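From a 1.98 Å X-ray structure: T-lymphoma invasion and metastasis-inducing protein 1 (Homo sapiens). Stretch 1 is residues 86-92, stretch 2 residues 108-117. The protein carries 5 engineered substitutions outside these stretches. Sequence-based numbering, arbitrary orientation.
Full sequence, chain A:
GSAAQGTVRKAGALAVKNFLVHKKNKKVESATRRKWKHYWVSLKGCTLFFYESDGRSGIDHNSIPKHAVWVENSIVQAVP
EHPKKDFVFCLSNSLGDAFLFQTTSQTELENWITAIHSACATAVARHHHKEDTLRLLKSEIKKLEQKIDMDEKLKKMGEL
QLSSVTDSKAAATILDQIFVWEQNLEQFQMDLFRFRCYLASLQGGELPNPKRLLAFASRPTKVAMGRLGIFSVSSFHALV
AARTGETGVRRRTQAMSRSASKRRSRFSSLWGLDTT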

# COMPACT_ATOMS: atom_id res chain seq x y z
N ASP A 86 20.05 2.85 6.63
CA ASP A 86 20.04 2.07 5.39
C ASP A 86 19.15 0.84 5.53
O ASP A 86 18.87 0.39 6.64
CB ASP A 86 21.47 1.65 5.00
CG ASP A 86 22.33 2.82 4.54
OD1 ASP A 86 21.79 3.79 3.98
OD2 ASP A 86 23.56 2.77 4.75
N PHE A 87 18.69 0.32 4.40
CA PHE A 87 17.93 -0.93 4.33
C PHE A 87 16.60 -0.86 5.06
O PHE A 87 16.16 -1.83 5.67
CB PHE A 87 18.79 -2.07 4.87
CG PHE A 87 20.17 -2.07 4.31
CD1 PHE A 87 20.36 -1.92 2.95
CD2 PHE A 87 21.28 -2.18 5.13
CE1 PHE A 87 21.64 -1.90 2.41
CE2 PHE A 87 22.55 -2.16 4.59
CZ PHE A 87 22.73 -2.02 3.23
N VAL A 88 15.96 0.30 4.95
CA VAL A 88 14.62 0.50 5.47
C VAL A 88 13.59 0.19 4.37
O VAL A 88 13.81 0.53 3.22
CB VAL A 88 14.42 1.95 5.98
CG1 VAL A 88 13.00 2.18 6.46
CG2 VAL A 88 15.40 2.24 7.09
N PHE A 89 12.53 -0.52 4.72
CA PHE A 89 11.35 -0.61 3.86
C PHE A 89 10.10 -0.31 4.66
O PHE A 89 10.13 -0.34 5.88
CB PHE A 89 11.25 -1.99 3.18
CG PHE A 89 11.24 -3.17 4.12
CD1 PHE A 89 12.43 -3.70 4.60
CD2 PHE A 89 10.05 -3.78 4.47
CE1 PHE A 89 12.41 -4.81 5.44
CE2 PHE A 89 10.03 -4.88 5.30
CZ PHE A 89 11.22 -5.40 5.78
N CYS A 90 9.02 0.03 3.96
CA CYS A 90 7.79 0.51 4.58
C CYS A 90 6.62 -0.30 4.07
O CYS A 90 6.43 -0.43 2.86
CB CYS A 90 7.58 2.00 4.28
SG CYS A 90 6.06 2.70 4.97
N LEU A 91 5.86 -0.89 4.99
CA LEU A 91 4.61 -1.57 4.64
C LEU A 91 3.45 -0.66 4.95
O LEU A 91 3.35 -0.14 6.05
CB LEU A 91 4.47 -2.90 5.40
CG LEU A 91 3.26 -3.76 5.02
CD1 LEU A 91 3.57 -5.24 5.15
CD2 LEU A 91 2.04 -3.44 5.87
N SER A 92 2.56 -0.46 3.98
CA SER A 92 1.29 0.20 4.23
C SER A 92 0.18 -0.81 3.97
O SER A 92 0.16 -1.44 2.93
CB SER A 92 1.13 1.45 3.36
OG SER A 92 1.52 1.20 2.02
N GLU A 108 18.49 -8.72 1.42
CA GLU A 108 17.49 -9.16 2.38
C GLU A 108 16.25 -8.29 2.32
O GLU A 108 15.13 -8.77 2.50
CB GLU A 108 18.08 -9.14 3.79
CG GLU A 108 17.24 -9.87 4.80
CD GLU A 108 17.14 -11.38 4.54
OE1 GLU A 108 17.80 -11.90 3.61
OE2 GLU A 108 16.40 -12.04 5.28
N LEU A 109 16.44 -7.00 2.05
CA LEU A 109 15.32 -6.09 1.90
C LEU A 109 14.45 -6.56 0.74
O LEU A 109 13.24 -6.64 0.88
CB LEU A 109 15.82 -4.66 1.66
CG LEU A 109 14.76 -3.58 1.43
CD1 LEU A 109 15.29 -2.24 1.91
CD2 LEU A 109 14.38 -3.48 -0.04
N GLU A 110 15.08 -6.88 -0.38
CA GLU A 110 14.35 -7.32 -1.56
C GLU A 110 13.65 -8.64 -1.28
O GLU A 110 12.57 -8.89 -1.81
CB GLU A 110 15.30 -7.49 -2.75
CG GLU A 110 15.72 -6.18 -3.41
CD GLU A 110 16.93 -6.36 -4.33
OE1 GLU A 110 17.43 -7.50 -4.46
OE2 GLU A 110 17.38 -5.35 -4.93
N ASN A 111 14.24 -9.48 -0.45
CA ASN A 111 13.63 -10.76 -0.12
C ASN A 111 12.36 -10.58 0.72
O ASN A 111 11.40 -11.33 0.56
CB ASN A 111 14.62 -11.66 0.61
CG ASN A 111 15.64 -12.28 -0.33
OD1 ASN A 111 15.40 -12.38 -1.54
ND2 ASN A 111 16.78 -12.69 0.21
N TRP A 112 12.37 -9.60 1.61
CA TRP A 112 11.20 -9.31 2.43
C TRP A 112 10.09 -8.75 1.55
O TRP A 112 8.92 -9.11 1.70
CB TRP A 112 11.55 -8.33 3.56
CG TRP A 112 12.00 -9.00 4.82
CD1 TRP A 112 13.27 -9.06 5.34
CD2 TRP A 112 11.17 -9.74 5.73
NE1 TRP A 112 13.28 -9.78 6.51
CE2 TRP A 112 12.00 -10.21 6.77
CE3 TRP A 112 9.81 -10.04 5.76
CZ2 TRP A 112 11.50 -10.96 7.83
CZ3 TRP A 112 9.32 -10.80 6.81
CH2 TRP A 112 10.17 -11.24 7.84
N ILE A 113 10.44 -7.87 0.62
CA ILE A 113 9.45 -7.28 -0.27
C ILE A 113 8.82 -8.39 -1.11
O ILE A 113 7.60 -8.43 -1.29
CB ILE A 113 10.05 -6.19 -1.18
CG1 ILE A 113 10.39 -4.96 -0.33
CG2 ILE A 113 9.07 -5.79 -2.28
CD1 ILE A 113 11.02 -3.82 -1.09
N THR A 114 9.65 -9.30 -1.59
CA THR A 114 9.20 -10.39 -2.43
C THR A 114 8.27 -11.31 -1.67
O THR A 114 7.23 -11.70 -2.18
CB THR A 114 10.39 -11.18 -2.98
OG1 THR A 114 11.08 -10.37 -3.93
CG2 THR A 114 9.95 -12.46 -3.68
N ALA A 115 8.62 -11.63 -0.42
CA ALA A 115 7.84 -12.58 0.37
C ALA A 115 6.47 -12.00 0.73
O ALA A 115 5.46 -12.70 0.67
CB ALA A 115 8.60 -12.97 1.62
N ILE A 116 6.43 -10.72 1.10
CA ILE A 116 5.18 -10.13 1.54
C ILE A 116 4.23 -9.96 0.36
O ILE A 116 3.04 -10.24 0.47
CB ILE A 116 5.39 -8.79 2.25
CG1 ILE A 116 6.15 -9.02 3.56
CG2 ILE A 116 4.05 -8.12 2.56
CD1 ILE A 116 6.75 -7.77 4.16
N HIS A 117 4.77 -9.53 -0.78
CA HIS A 117 3.97 -9.33 -1.98
C HIS A 117 3.46 -10.66 -2.51
O HIS A 117 2.36 -10.74 -3.05
CB HIS A 117 4.78 -8.60 -3.06
CG HIS A 117 4.87 -7.13 -2.84
ND1 HIS A 117 5.72 -6.32 -3.55
CD2 HIS A 117 4.22 -6.33 -1.97
CE1 HIS A 117 5.59 -5.08 -3.13
NE2 HIS A 117 4.68 -5.05 -2.18

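What brings the beginning of stretch 2 against the start of stretch 1? Glu108 takes no part: its carboxylate leads away from the strand, and OE2 is hydrogen-bonded elsewhere in the structure. Leu109 makes the contact instead. Its CA-to-CB bond points toward stretch 1, and with chi1 at t its branched end lies against the backbone where loop becomes strand. CD1 of Leu109 sits 3.7 Å from the carbonyl carbon C of Phe87 and 3.4 Å from O of Val88, both simple packing contacts. On the same side chain, CG of Leu109 lies 3.9 Å from CD1 of Phe89. A leucine suits this position because its short branched end can meet both backbone and an aromatic ring without leaving a polar group unpaired. The CA atoms of Phe87 and Leu109 are 6.2 Å apart, the nearest such pair across the contact.

How does the strand fill the space beside the next turn? Glu110 points away and Asn111 is out of reach; both are exposed, as suits polar residues. Trp112 comes next on the contact side, and Phe89 reaches it with its CA-to-CB bond directed toward the helix and chi1 at p. CZ of Phe89 comes within 3.7 Å of CB of Trp112. The indole itself leads away from the strand, so the two aromatic groups are offset: the Phe89 ring and the five-membered ring of Trp112 have planes 22° apart and centroids at 5.5 Å, and they barely overlap. Phe89 nevertheless has the largest covered area of any residue here, 99 Å², since its flat side chain spans from Leu109 to Trp112.

What continues the packing toward the end of stretch 2? Ile113 is buried, and its end comes nearer the strand, but its side chain stays 4.7 Å away at its closest. Thr114 lies out of reach and turns its hydroxyl to its own helix, OG1 donating to O of Glu110 at 3.0 Å. Ile116 restores direct contact: its CG2 meets CD1 of Leu91 at 3.9 Å. Leu91 starts out sideways, yet its end approaches the helix, giving two buried aliphatic side chains a close fit.

Does any polar bond link the stretches? None does. Strand and helix run nearly parallel, at 14° with axes 9.3 Å apart at closest approach, and apolar side chains bridge that gap. The helix keeps its backbone hydrogen bonds internal, as in Ile116 N to Trp112 O at 3.0 Å. The 332 Å² buried between the stretches thus reflects packing alone.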